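PDB 5U1T: separin from Saccharomyces cerevisiae, which cleaves the MCD1/SCC1 subunit of cohesin at the onset of anaphase as a caspase-like cysteine protease and is held inactive by securin during most of the cell cycle. Local coordinates for residues Y127-S130 / N131-L135; E901-F904 / L905-L908; Y1220-D1223 / K1224-Q1227; E1256-K1259 / D1260-E1264; Q1434-I1437 / D1438-S1442. All blocks are in the same frame, centred on the assembly; numbering follows the deposited sequence.

Interaction 1 of 5, residues Y127-S130 / N131-L135; sequences YYLS and NLKIL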
loop_
_atom_site.group_PDB
_atom_site.type_symbol
_atom_site.label_atom_id
_atom_site.label_comp_id
_atom_site.label_asym_id
_atom_site.label_seq_id
_atom_site.Cartn_x
_atom_site.Cartn_y
_atom_site.Cartn_z
ATOM N N TYR A 127 -50.280 22.229 -7.390
ATOM C CA TYR A 127 -50.939 22.601 -6.148
ATOM C C TYR A 127 -51.558 24.008 -6.196
ATOM O O TYR A 127 -52.111 24.467 -5.212
ATOM C CB TYR A 127 -49.938 22.488 -4.985
ATOM C CG TYR A 127 -48.743 23.423 -5.046
ATOM C CD1 TYR A 127 -48.801 24.690 -4.467
ATOM C CD2 TYR A 127 -47.548 23.044 -5.669
ATOM C CE1 TYR A 127 -47.708 25.553 -4.506
ATOM C CE2 TYR A 127 -46.434 23.902 -5.705
ATOM C CZ TYR A 127 -46.523 25.151 -5.116
ATOM O OH TYR A 127 -45.458 26.023 -5.142
ATOM N N TYR A 128 -51.451 24.698 -7.327
ATOM C CA TYR A 128 -52.089 26.012 -7.470
ATOM C C TYR A 128 -52.666 26.279 -8.874
ATOM O O TYR A 128 -53.492 27.183 -9.044
ATOM C CB TYR A 128 -51.099 27.141 -7.115
ATOM C CG TYR A 128 -49.977 27.364 -8.131
ATOM C CD1 TYR A 128 -50.206 28.062 -9.319
ATOM C CD2 TYR A 128 -48.693 26.876 -7.902
ATOM C CE1 TYR A 128 -49.188 28.254 -10.252
ATOM C CE2 TYR A 128 -47.669 27.080 -8.818
ATOM C CZ TYR A 128 -47.918 27.770 -9.995
ATOM O OH TYR A 128 -46.905 27.980 -10.921
ATOM N N LEU A 129 -52.213 25.506 -9.863
ATOM C CA LEU A 129 -52.477 25.796 -11.273
ATOM C C LEU A 129 -53.974 25.958 -11.558
ATOM O O LEU A 129 -54.398 26.926 -12.184
ATOM C CB LEU A 129 -51.884 24.699 -12.171
ATOM C CG LEU A 129 -52.084 24.953 -13.672
ATOM C CD1 LEU A 129 -51.366 26.226 -14.118
ATOM C CD2 LEU A 129 -51.645 23.767 -14.504
ATOM N N SER A 130 -54.738 24.975 -11.098
ATOM C CA SER A 130 -56.187 25.026 -11.025
ATOM C C SER A 130 -56.706 26.382 -10.574
ATOM O O SER A 130 -57.480 27.015 -11.284
ATOM C CB SER A 130 -56.681 23.934 -10.074
ATOM O OG SER A 130 -57.962 24.229 -9.530
ATOM N N ASN A 131 -56.276 26.843 -9.406
ATOM C CA ASN A 131 -56.803 28.096 -8.898
ATOM C C ASN A 131 -56.256 29.305 -9.652
ATOM O O ASN A 131 -56.929 30.338 -9.733
ATOM C CB ASN A 131 -56.528 28.223 -7.404
ATOM C CG ASN A 131 -57.151 27.089 -6.608
ATOM O OD1 ASN A 131 -58.343 26.766 -6.760
ATOM N ND2 ASN A 131 -56.336 26.447 -5.780
ATOM N N LEU A 132 -55.054 29.186 -10.214
ATOM C CA LEU A 132 -54.485 30.281 -10.992
ATOM C C LEU A 132 -55.351 30.552 -12.227
ATOM O O LEU A 132 -55.696 31.685 -12.524
ATOM C CB LEU A 132 -53.035 29.967 -11.398
ATOM C CG LEU A 132 -52.226 31.134 -11.987
ATOM C CD1 LEU A 132 -52.035 32.270 -10.973
ATOM C CD2 LEU A 132 -50.883 30.671 -12.552
ATOM N N LYS A 133 -55.714 29.484 -12.923
ATOM C CA LYS A 133 -56.520 29.572 -14.119
ATOM C C LYS A 133 -57.913 30.181 -13.845
ATOM O O LYS A 133 -58.446 30.958 -14.658
ATOM C CB LYS A 133 -56.641 28.184 -14.747
ATOM C CG LYS A 133 -55.321 27.631 -15.255
ATOM C CD LYS A 133 -55.498 26.424 -16.164
ATOM C CE LYS A 133 -54.155 25.893 -16.667
ATOM N NZ LYS A 133 -54.345 24.912 -17.770
ATOM N N ILE A 134 -58.491 29.838 -12.694
ATOM C CA ILE A 134 -59.772 30.395 -12.286
ATOM C C ILE A 134 -59.624 31.902 -12.055
ATOM O O ILE A 134 -60.522 32.684 -12.408
ATOM C CB ILE A 134 -60.339 29.683 -10.999
ATOM C CG1 ILE A 134 -60.664 28.217 -11.284
ATOM C CG2 ILE A 134 -61.598 30.367 -10.505
ATOM C CD1 ILE A 134 -61.140 27.462 -10.093
ATOM N N LEU A 135 -58.498 32.319 -11.482
ATOM C CA LEU A 135 -58.250 33.746 -11.286
ATOM C C LEU A 135 -58.078 34.447 -12.642
ATOM O O LEU A 135 -58.573 35.554 -12.848
ATOM C CB LEU A 135 -57.031 33.970 -10.395
ATOM C CG LEU A 135 -57.134 33.374 -8.980
ATOM C CD1 LEU A 135 -55.774 33.322 -8.242
ATOM C CD2 LEU A 135 -58.133 34.158 -8.180
#
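Y128 and L132 meet one turn apart at the start of a helix, lying side by side and pointing the same way. L132 CD2 comes up to the edge of the Y128 ring, near its plane, at 3.7 Å from CE1. Y128, at the N-cap position, gives its carbonyl to the first turn: L132 N donates to Y128 O at 2.8 Å. A second buried pair is L129 and K133: the lysine runs extended beyond CG, and its CE rests 3.8 Å from L129 CG. This methylene chain carries NZ into a cage of carbonyls, where it bonds to the O atoms of L117, A119 and Y163. By contrast N131 is partly exposed. I134 N reaches S130 O by a weak bond of 3.3 Å. N131, I134 and L135 pack against apolar side chains of another protein chain. The Y128 hydroxyl bonds to T105 and N106, while Y128, L132 and L135 pack on helix 91-103, L135 also touching helix 69-87.

Interaction 2 of 5, residues E901-F904 / L905-L908; sequences EKTF and LPNL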
loop_
_atom_site.group_PDB
_atom_site.type_symbol
_atom_site.label_atom_id
_atom_site.label_comp_id
_atom_site.label_asym_id
_atom_site.label_seq_id
_atom_site.Cartn_x
_atom_site.Cartn_y
_atom_site.Cartn_z
ATOM N N GLU A 901 -9.446 -11.821 25.208
ATOM C CA GLU A 901 -9.386 -13.261 25.100
ATOM C C GLU A 901 -9.421 -13.716 23.638
ATOM O O GLU A 901 -9.300 -14.908 23.355
ATOM C CB GLU A 901 -10.565 -13.852 25.891
ATOM C CG GLU A 901 -10.601 -15.355 26.070
ATOM C CD GLU A 901 -9.707 -15.834 27.206
ATOM O OE1 GLU A 901 -8.453 -15.801 27.038
ATOM O OE2 GLU A 901 -10.264 -16.251 28.262
ATOM N N LYS A 902 -9.592 -12.783 22.704
ATOM C CA LYS A 902 -9.718 -13.164 21.289
ATOM C C LYS A 902 -8.604 -12.569 20.423
ATOM O O LYS A 902 -8.618 -12.712 19.196
ATOM C CB LYS A 902 -11.096 -12.766 20.736
ATOM C CG LYS A 902 -12.053 -13.963 20.537
ATOM C CD LYS A 902 -13.388 -13.560 19.880
ATOM C CE LYS A 902 -14.224 -14.794 19.479
ATOM N NZ LYS A 902 -15.373 -14.497 18.559
ATOM N N THR A 903 -7.639 -11.934 21.089
ATOM C CA THR A 903 -6.440 -11.394 20.471
ATOM C C THR A 903 -5.138 -12.039 21.011
ATOM O O THR A 903 -4.917 -12.150 22.227
ATOM C CB THR A 903 -6.369 -9.878 20.676
ATOM O OG1 THR A 903 -5.080 -9.398 20.291
ATOM C CG2 THR A 903 -6.608 -9.522 22.122
ATOM N N PHE A 904 -4.277 -12.456 20.087
ATOM C CA PHE A 904 -2.945 -12.943 20.415
ATOM C C PHE A 904 -1.983 -11.792 20.662
ATOM O O PHE A 904 -0.819 -12.016 20.968
ATOM C CB PHE A 904 -2.415 -13.830 19.286
ATOM C CG PHE A 904 -1.115 -14.508 19.596
ATOM C CD1 PHE A 904 -1.050 -15.510 20.546
ATOM C CD2 PHE A 904 0.043 -14.145 18.930
ATOM C CE1 PHE A 904 0.143 -16.143 20.826
ATOM C CE2 PHE A 904 1.245 -14.775 19.200
ATOM C CZ PHE A 904 1.295 -15.776 20.155
ATOM N N LEU A 905 -2.463 -10.562 20.523
ATOM C CA LEU A 905 -1.572 -9.410 20.576
ATOM C C LEU A 905 -0.864 -9.229 21.941
ATOM O O LEU A 905 0.315 -8.917 21.970
ATOM C CB LEU A 905 -2.330 -8.138 20.188
ATOM C CG LEU A 905 -1.497 -6.884 19.936
ATOM C CD1 LEU A 905 -0.312 -7.229 19.080
ATOM C CD2 LEU A 905 -2.337 -5.841 19.247
ATOM N N PRO A 906 -1.558 -9.420 23.075
ATOM C CA PRO A 906 -0.730 -9.268 24.290
ATOM C C PRO A 906 0.289 -10.421 24.541
ATOM O O PRO A 906 1.320 -10.235 25.221
ATOM C CB PRO A 906 -1.769 -9.191 25.415
ATOM C CG PRO A 906 -3.055 -9.658 24.821
ATOM C CD PRO A 906 -3.002 -9.396 23.367
ATOM N N ASN A 907 -0.006 -11.593 23.979
ATOM C CA ASN A 907 0.926 -12.714 23.973
ATOM C C ASN A 907 2.074 -12.579 22.979
ATOM O O ASN A 907 3.180 -13.071 23.225
ATOM C CB ASN A 907 0.169 -14.000 23.692
ATOM C CG ASN A 907 -0.216 -14.701 24.960
ATOM O OD1 ASN A 907 0.378 -14.448 26.017
ATOM N ND2 ASN A 907 -1.212 -15.581 24.883
ATOM N N LEU A 908 1.802 -11.931 21.849
ATOM C CA LEU A 908 2.839 -11.630 20.876
ATOM C C LEU A 908 3.850 -10.690 21.506
ATOM O O LEU A 908 5.063 -10.883 21.367
ATOM C CB LEU A 908 2.237 -11.023 19.621
ATOM C CG LEU A 908 3.174 -10.783 18.442
ATOM C CD1 LEU A 908 3.947 -12.032 18.142
ATOM C CD2 LEU A 908 2.341 -10.402 17.260
#
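T903 and L905 form an ST turn that leads into helix 905-912: T903 OG1 accepts the L905 N-H at 2.9 Å with an angle of 155° at the hydrogen. The same hydroxyl donates to the carbonyl O of L656, so two bonds hold it, which should restrict its rotation. F904, the residue between, carries the apolar part of the contact. Its CB lies beside L905 N, and a chi1 of -173°, placing CG opposite the backbone N, swings the ring along the first turn of the helix. From there the two sides of the ring, CD1/CE1 and CD2/CE2, meet different residues. CD1 and CE1 meet CB of N907, CE1 at 3.6 Å, in a CH-pi contact over the face, while CD2 and CE2 settle against CB of L908. At the far end CZ is still 4.1 Å from N907 CB, and L923 touches the ring from a loop. L908 N donates to F904 O at 2.8 Å and lies over one ring face, 3.9 Å from its plane and offset toward the rim.

Interaction 3 of 5, residues Y1220-D1223 / K1224-Q1227; sequences YDLD and KRMQ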
loop_
_atom_site.group_PDB
_atom_site.type_symbol
_atom_site.label_atom_id
_atom_site.label_comp_id
_atom_site.label_asym_id
_atom_site.label_seq_id
_atom_site.Cartn_x
_atom_site.Cartn_y
_atom_site.Cartn_z
ATOM N N TYR A 1220 55.052 6.154 17.192
ATOM C CA TYR A 1220 55.865 5.305 18.064
ATOM C C TYR A 1220 55.089 5.006 19.354
ATOM O O TYR A 1220 55.245 3.949 19.972
ATOM C CB TYR A 1220 57.213 5.965 18.380
ATOM C CG TYR A 1220 58.363 5.502 17.500
ATOM C CD1 TYR A 1220 58.645 6.134 16.290
ATOM C CD2 TYR A 1220 59.192 4.437 17.895
ATOM C CE1 TYR A 1220 59.725 5.722 15.482
ATOM C CE2 TYR A 1220 60.278 4.014 17.093
ATOM C CZ TYR A 1220 60.534 4.666 15.874
ATOM O OH TYR A 1220 61.596 4.252 15.073
ATOM N N ASP A 1221 54.236 5.944 19.738
ATOM C CA ASP A 1221 53.421 5.803 20.930
ATOM C C ASP A 1221 52.254 4.857 20.717
ATOM O O ASP A 1221 51.882 4.078 21.594
ATOM C CB ASP A 1221 52.900 7.158 21.352
ATOM C CG ASP A 1221 52.537 7.189 22.786
ATOM O OD1 ASP A 1221 51.393 6.811 23.121
ATOM O OD2 ASP A 1221 53.421 7.561 23.583
ATOM N N LEU A 1222 51.661 4.959 19.540
ATOM C CA LEU A 1222 50.602 4.065 19.133
ATOM C C LEU A 1222 51.143 2.649 19.011
ATOM O O LEU A 1222 50.455 1.687 19.346
ATOM C CB LEU A 1222 49.992 4.540 17.809
ATOM C CG LEU A 1222 49.008 5.697 17.927
ATOM C CD1 LEU A 1222 48.678 6.299 16.556
ATOM C CD2 LEU A 1222 47.747 5.200 18.621
ATOM N N ASP A 1223 52.384 2.533 18.547
ATOM C CA ASP A 1223 53.022 1.233 18.395
ATOM C C ASP A 1223 53.234 0.580 19.761
ATOM O O ASP A 1223 53.019 -0.618 19.901
ATOM C CB ASP A 1223 54.351 1.363 17.636
ATOM C CG ASP A 1223 54.977 0.010 17.286
ATOM O OD1 ASP A 1223 54.533 -0.628 16.309
ATOM O OD2 ASP A 1223 55.939 -0.404 17.974
ATOM N N LYS A 1224 53.624 1.364 20.768
ATOM C CA LYS A 1224 53.869 0.798 22.096
ATOM C C LYS A 1224 52.564 0.404 22.768
ATOM O O LYS A 1224 52.507 -0.622 23.462
ATOM C CB LYS A 1224 54.632 1.764 23.010
ATOM C CG LYS A 1224 54.998 1.152 24.381
ATOM C CD LYS A 1224 55.762 2.153 25.263
ATOM C CE LYS A 1224 56.361 1.512 26.542
ATOM N NZ LYS A 1224 57.737 2.058 26.966
ATOM N N ARG A 1225 51.528 1.221 22.581
ATOM C CA ARG A 1225 50.219 0.910 23.125
ATOM C C ARG A 1225 49.728 -0.431 22.588
ATOM O O ARG A 1225 49.185 -1.240 23.345
ATOM C CB ARG A 1225 49.228 2.013 22.802
ATOM C CG ARG A 1225 49.454 3.275 23.591
ATOM C CD ARG A 1225 48.490 4.376 23.150
ATOM N NE ARG A 1225 47.124 3.899 22.922
ATOM C CZ ARG A 1225 46.145 4.648 22.409
ATOM N NH1 ARG A 1225 46.373 5.912 22.070
ATOM N NH2 ARG A 1225 44.928 4.139 22.233
ATOM N N MET A 1226 49.943 -0.682 21.295
ATOM C CA MET A 1226 49.498 -1.949 20.716
ATOM C C MET A 1226 50.322 -3.144 21.192
ATOM O O MET A 1226 49.773 -4.209 21.495
ATOM C CB MET A 1226 49.525 -1.918 19.198
ATOM C CG MET A 1226 48.981 -3.218 18.644
ATOM S SD MET A 1226 48.774 -3.266 16.873
ATOM C CE MET A 1226 47.498 -2.018 16.647
ATOM N N GLN A 1227 51.637 -2.973 21.238
ATOM C CA GLN A 1227 52.506 -3.995 21.795
ATOM C C GLN A 1227 52.101 -4.365 23.224
ATOM O O GLN A 1227 52.094 -5.537 23.594
ATOM C CB GLN A 1227 53.955 -3.526 21.791
ATOM C CG GLN A 1227 54.880 -4.426 22.610
ATOM C CD GLN A 1227 56.319 -3.962 22.604
ATOM O OE1 GLN A 1227 56.612 -2.792 22.872
ATOM N NE2 GLN A 1227 57.234 -4.880 22.292
#
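D1221 and L1222 meet R1225 in a local contact along one turn of the long helix 1209-1237, within the C50 peptidase family region. R1225 has CG beside its backbone N (chi1 -72°), which sends the chain back along the helix toward the two earlier residues, and a bend at chi3 of 42° then turns the guanidinium over L1222. There L1222 and R1225 run side by side in the same direction, and the leucine methyl CD2 covers one face of the guanidinium, 3.8 Å from NH1. D1221 crosses the arginine obliquely: its OD1 touches the aliphatic part of R1225, 3.8 Å from CD, and the carboxylate and guanidinium planes stand 74° apart. Although the charges are opposite, OD1 stays 5.2 Å from NE, so no salt bridge forms within the turn. The backbone is regular alpha-helix, with successive i to i+4 bonds; R1225 N reaches D1221 O at 3.0 Å and Q1227 N reaches D1223 O at the same length. The arginine instead spends its charge on helix 1180-1198, where NH1 makes a salt bridge to E1193 and NH2 a weak bond to S1189. M1226 packs on I1190 of that same helix and on W1530. D1223 OD1 accepts the backbone N-H groups of both Y1579 and L1580.

Interaction 4 of 5, residues E1256-K1259 / D1260-E1264; sequences EKFK and DKFYE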
loop_
_atom_site.group_PDB
_atom_site.type_symbol
_atom_site.label_atom_id
_atom_site.label_comp_id
_atom_site.label_asym_id
_atom_site.label_seq_id
_atom_site.Cartn_x
_atom_site.Cartn_y
_atom_site.Cartn_z
ATOM N N GLU A 1256 54.683 -42.257 27.084
ATOM C CA GLU A 1256 54.143 -43.299 27.944
ATOM C C GLU A 1256 54.927 -43.472 29.237
ATOM O O GLU A 1256 54.341 -43.771 30.274
ATOM C CB GLU A 1256 54.081 -44.618 27.181
ATOM C CG GLU A 1256 52.837 -44.719 26.318
ATOM C CD GLU A 1256 51.557 -44.638 27.153
ATOM O OE1 GLU A 1256 51.571 -45.134 28.318
ATOM O OE2 GLU A 1256 50.551 -44.075 26.651
ATOM N N LYS A 1257 56.241 -43.278 29.186
ATOM C CA LYS A 1257 57.027 -43.337 30.408
ATOM C C LYS A 1257 56.732 -42.081 31.227
ATOM O O LYS A 1257 56.642 -42.139 32.458
ATOM C CB LYS A 1257 58.533 -43.491 30.120
ATOM C CG LYS A 1257 59.331 -44.119 31.316
ATOM C CD LYS A 1257 60.726 -44.662 30.906
ATOM C CE LYS A 1257 61.596 -45.135 32.109
ATOM N NZ LYS A 1257 61.107 -46.382 32.781
ATOM N N PHE A 1258 56.536 -40.950 30.559
ATOM C CA PHE A 1258 56.161 -39.741 31.287
ATOM C C PHE A 1258 54.803 -39.887 31.983
ATOM O O PHE A 1258 54.574 -39.309 33.055
ATOM C CB PHE A 1258 56.111 -38.511 30.383
ATOM C CG PHE A 1258 55.678 -37.274 31.112
ATOM C CD1 PHE A 1258 56.527 -36.663 32.022
ATOM C CD2 PHE A 1258 54.411 -36.748 30.925
ATOM C CE1 PHE A 1258 56.142 -35.545 32.708
ATOM C CE2 PHE A 1258 54.005 -35.616 31.617
ATOM C CZ PHE A 1258 54.869 -35.011 32.506
ATOM N N LYS A 1259 53.909 -40.654 31.364
ATOM C CA LYS A 1259 52.563 -40.792 31.888
ATOM C C LYS A 1259 52.581 -41.610 33.190
ATOM O O LYS A 1259 51.904 -41.249 34.164
ATOM C CB LYS A 1259 51.637 -41.423 30.839
ATOM C CG LYS A 1259 50.169 -41.324 31.197
ATOM C CD LYS A 1259 49.317 -41.469 29.969
ATOM C CE LYS A 1259 48.885 -42.888 29.756
ATOM N NZ LYS A 1259 47.510 -42.898 29.180
ATOM N N ASP A 1260 53.369 -42.686 33.204
ATOM C CA ASP A 1260 53.570 -43.485 34.409
ATOM C C ASP A 1260 54.060 -42.616 35.560
ATOM O O ASP A 1260 53.543 -42.687 36.678
ATOM C CB ASP A 1260 54.573 -44.610 34.156
ATOM C CG ASP A 1260 53.964 -45.794 33.428
ATOM O OD1 ASP A 1260 52.729 -45.891 33.340
ATOM O OD2 ASP A 1260 54.734 -46.654 32.947
ATOM N N LYS A 1261 55.056 -41.785 35.269
ATOM C CA LYS A 1261 55.666 -40.920 36.279
ATOM C C LYS A 1261 54.700 -39.847 36.782
ATOM O O LYS A 1261 54.494 -39.687 37.997
ATOM C CB LYS A 1261 56.931 -40.273 35.713
ATOM C CG LYS A 1261 58.072 -41.260 35.503
ATOM C CD LYS A 1261 58.629 -41.737 36.822
ATOM C CE LYS A 1261 59.939 -42.469 36.592
ATOM N NZ LYS A 1261 60.823 -42.540 37.817
ATOM N N PHE A 1262 54.139 -39.117 35.819
ATOM C CA PHE A 1262 53.080 -38.152 36.027
ATOM C C PHE A 1262 52.051 -38.682 37.015
ATOM O O PHE A 1262 51.799 -38.057 38.039
ATOM C CB PHE A 1262 52.420 -37.806 34.679
ATOM C CG PHE A 1262 51.192 -36.953 34.801
ATOM C CD1 PHE A 1262 51.299 -35.586 34.993
ATOM C CD2 PHE A 1262 49.919 -37.525 34.712
ATOM C CE1 PHE A 1262 50.163 -34.801 35.109
ATOM C CE2 PHE A 1262 48.779 -36.753 34.835
ATOM C CZ PHE A 1262 48.899 -35.388 35.036
ATOM N N TYR A 1263 51.475 -39.845 36.732
ATOM C CA TYR A 1263 50.485 -40.403 37.649
ATOM C C TYR A 1263 51.083 -40.776 38.998
ATOM O O TYR A 1263 50.456 -40.541 40.021
ATOM C CB TYR A 1263 49.779 -41.608 37.032
ATOM C CG TYR A 1263 48.645 -41.187 36.130
ATOM C CD1 TYR A 1263 47.491 -40.600 36.649
ATOM C CD2 TYR A 1263 48.738 -41.349 34.756
ATOM C CE1 TYR A 1263 46.456 -40.205 35.817
ATOM C CE2 TYR A 1263 47.713 -40.953 33.920
ATOM C CZ TYR A 1263 46.577 -40.383 34.452
ATOM O OH TYR A 1263 45.577 -40.004 33.592
ATOM N N GLU A 1264 52.291 -41.337 39.017
ATOM C CA GLU A 1264 52.912 -41.645 40.293
ATOM C C GLU A 1264 53.035 -40.350 41.084
ATOM O O GLU A 1264 52.652 -40.290 42.257
ATOM C CB GLU A 1264 54.265 -42.311 40.104
ATOM C CG GLU A 1264 55.249 -42.172 41.287
ATOM C CD GLU A 1264 56.721 -42.304 40.821
ATOM O OE1 GLU A 1264 56.950 -42.414 39.588
ATOM O OE2 GLU A 1264 57.651 -42.317 41.671
#
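F1258 holds CG opposite its backbone N (chi1 178°), which lays its ring alongside the next turn; the backbone places F1262 CB over that ring, and a chi1 of 172° turns the F1262 ring away from 1256-1259. The methylene sits over one face of F1258, offset toward the rim, with F1258 CE2 4.1 Å from F1262 CB; the two side chains cross at a slant. A second pair, K1259 and Y1263, lies side by side and points the same way. The lysine touches with its stem, CG being 3.7 Å from Y1263 CE2, before the chain bends at chi3 and chi4 and carries NZ to a salt bridge with D1287. The tyrosine is held at its other end, its hydroxyl accepting from V1285 N, while K1284 makes a cation-pi contact with the ring. F1262 CD2 lies 4.0 Å above the centre of the Y1263 ring, which links the two pairs. The backbone is alpha-helical, with F1262 N to F1258 O at 2.8 Å and Y1263 N to K1259 O at 3.0 Å. K1257, D1260 and E1264 are exposed, whereas F1258 and F1262 are buried: the pattern of an amphipathic alpha-helix packed against helices 1287-1294 and 1332-1347.

Interaction 5 of 5, residues Q1434-I1437 / D1438-S1442; sequences QKII and DAKPS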
loop_
_atom_site.group_PDB
_atom_site.type_symbol
_atom_site.label_atom_id
_atom_site.label_comp_id
_atom_site.label_asym_id
_atom_site.label_seq_id
_atom_site.Cartn_x
_atom_site.Cartn_y
_atom_site.Cartn_z
ATOM N N GLN A 1434 58.855 -4.298 -14.039
ATOM C CA GLN A 1434 58.978 -4.088 -15.478
ATOM C C GLN A 1434 59.890 -5.142 -16.100
ATOM O O GLN A 1434 59.820 -5.401 -17.303
ATOM C CB GLN A 1434 59.514 -2.688 -15.776
ATOM C CG GLN A 1434 60.994 -2.545 -15.440
ATOM C CD GLN A 1434 61.535 -1.151 -15.683
ATOM O OE1 GLN A 1434 60.769 -0.185 -15.795
ATOM N NE2 GLN A 1434 62.868 -1.035 -15.762
ATOM N N LYS A 1435 60.754 -5.736 -15.280
ATOM C CA LYS A 1435 61.644 -6.796 -15.735
ATOM C C LYS A 1435 60.882 -8.095 -15.903
ATOM O O LYS A 1435 61.115 -8.851 -16.839
ATOM C CB LYS A 1435 62.793 -7.001 -14.754
ATOM C CG LYS A 1435 63.827 -5.905 -14.768
ATOM C CD LYS A 1435 64.788 -6.098 -13.611
ATOM C CE LYS A 1435 66.000 -5.182 -13.707
ATOM N NZ LYS A 1435 66.824 -5.276 -12.468
ATOM N N ILE A 1436 59.965 -8.357 -14.984
ATOM C CA ILE A 1436 59.195 -9.586 -15.045
ATOM C C ILE A 1436 58.256 -9.601 -16.259
ATOM O O ILE A 1436 58.077 -10.644 -16.882
ATOM C CB ILE A 1436 58.420 -9.813 -13.741
ATOM C CG1 ILE A 1436 59.406 -10.307 -12.670
ATOM C CG2 ILE A 1436 57.347 -10.844 -13.951
ATOM C CD1 ILE A 1436 58.855 -10.390 -11.264
ATOM N N ILE A 1437 57.698 -8.456 -16.645
ATOM C CA ILE A 1437 56.890 -8.451 -17.861
ATOM C C ILE A 1437 57.765 -8.797 -19.070
ATOM O O ILE A 1437 57.251 -9.234 -20.096
ATOM C CB ILE A 1437 56.165 -7.086 -18.126
ATOM C CG1 ILE A 1437 57.160 -6.000 -18.567
ATOM C CG2 ILE A 1437 55.287 -6.676 -16.931
ATOM C CD1 ILE A 1437 56.526 -4.669 -18.927
ATOM N N ASP A 1438 59.082 -8.626 -18.935
ATOM C CA ASP A 1438 60.016 -8.900 -20.037
ATOM C C ASP A 1438 60.237 -10.395 -20.285
ATOM O O ASP A 1438 59.720 -10.948 -21.260
ATOM C CB ASP A 1438 61.380 -8.236 -19.789
ATOM C CG ASP A 1438 61.358 -6.730 -20.016
ATOM O OD1 ASP A 1438 60.463 -6.233 -20.738
ATOM O OD2 ASP A 1438 62.254 -6.049 -19.469
ATOM N N ALA A 1439 61.025 -11.034 -19.425
ATOM C CA ALA A 1439 61.362 -12.442 -19.599
ATOM C C ALA A 1439 60.400 -13.359 -18.840
ATOM O O ALA A 1439 60.835 -14.218 -18.060
ATOM C CB ALA A 1439 62.801 -12.700 -19.153
ATOM N N LYS A 1440 59.100 -13.174 -19.083
ATOM C CA LYS A 1440 58.033 -13.947 -18.434
ATOM C C LYS A 1440 56.700 -13.685 -19.138
ATOM O O LYS A 1440 56.039 -12.695 -18.840
ATOM C CB LYS A 1440 57.932 -13.576 -16.956
ATOM C CG LYS A 1440 57.629 -14.708 -16.015
ATOM C CD LYS A 1440 58.158 -14.381 -14.630
ATOM C CE LYS A 1440 59.686 -14.403 -14.591
ATOM N NZ LYS A 1440 60.265 -15.779 -14.721
ATOM N N PRO A 1441 56.304 -14.573 -20.071
ATOM C CA PRO A 1441 55.219 -14.322 -21.045
ATOM C C PRO A 1441 53.814 -14.110 -20.461
ATOM O O PRO A 1441 53.540 -14.480 -19.321
ATOM C CB PRO A 1441 55.237 -15.578 -21.927
ATOM C CG PRO A 1441 55.974 -16.623 -21.139
ATOM C CD PRO A 1441 56.942 -15.891 -20.264
ATOM N N SER A 1442 52.940 -13.511 -21.269
ATOM C CA SER A 1442 51.551 -13.184 -20.905
ATOM C C SER A 1442 51.393 -12.486 -19.551
ATOM O O SER A 1442 50.348 -12.597 -18.895
ATOM C CB SER A 1442 50.674 -14.440 -20.921
ATOM O OG SER A 1442 49.351 -14.124 -20.488
#
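I1436 and K1440 lie side by side and point the same way near the end of helix 1423-1436. The branch methyl CG2 of I1436 does the touching, 3.7 Å from K1440 CD. It reaches the lysine because CG1 takes the place beside the backbone N (chi1 -76°), leaving CG2 next to the carbonyl carbon on the lysine's side. Beyond CD the lysine bends twice, its last two torsions both near -70°, so the aliphatic stem follows the isoleucine. I1437 and D1438 are set differently, crossing at a slant, with I1437 CG1 4.0 Å from D1438 OD1. The carboxylate folds back over the last turn, where OD2 comes to 3.3 Å from Q1434 O. The chain turns on K1435 O, which takes D1438 N at 2.9 Å and A1439 N in a weak bond. A1439 then forms the centre of an inverse gamma turn, closed by a weak bond from K1440 N to D1438 O. I1436 touches C1552 and K1440 touches T1554. This turn follows the helix of a beta-alpha-beta crossover, joining strand 1412-1416 to its parallel neighbour 1444-1447 in the caspase-like sheet.

In the fold
From the N terminus the five contacts follow in series; none nests in or crosses another, and each closes a single turn between adjoining segments. Interaction 1 starts helix 129-142 in the N-terminal helical array, beside the other protein chain. Interaction 2 opens helix 905-912, its centre about 73 Å from that of interaction 1. The remaining three belong to the C50 region: interactions 3 and 4 are turns within helices 1209-1237 and 1252-1269, whose side chains pack on neighbouring helices, and interaction 5 leads from helix 1423-1436 toward strand 1444-1447. Interactions 1 and 4 have centres about 137 Å apart, on opposite sides of the chain's centre.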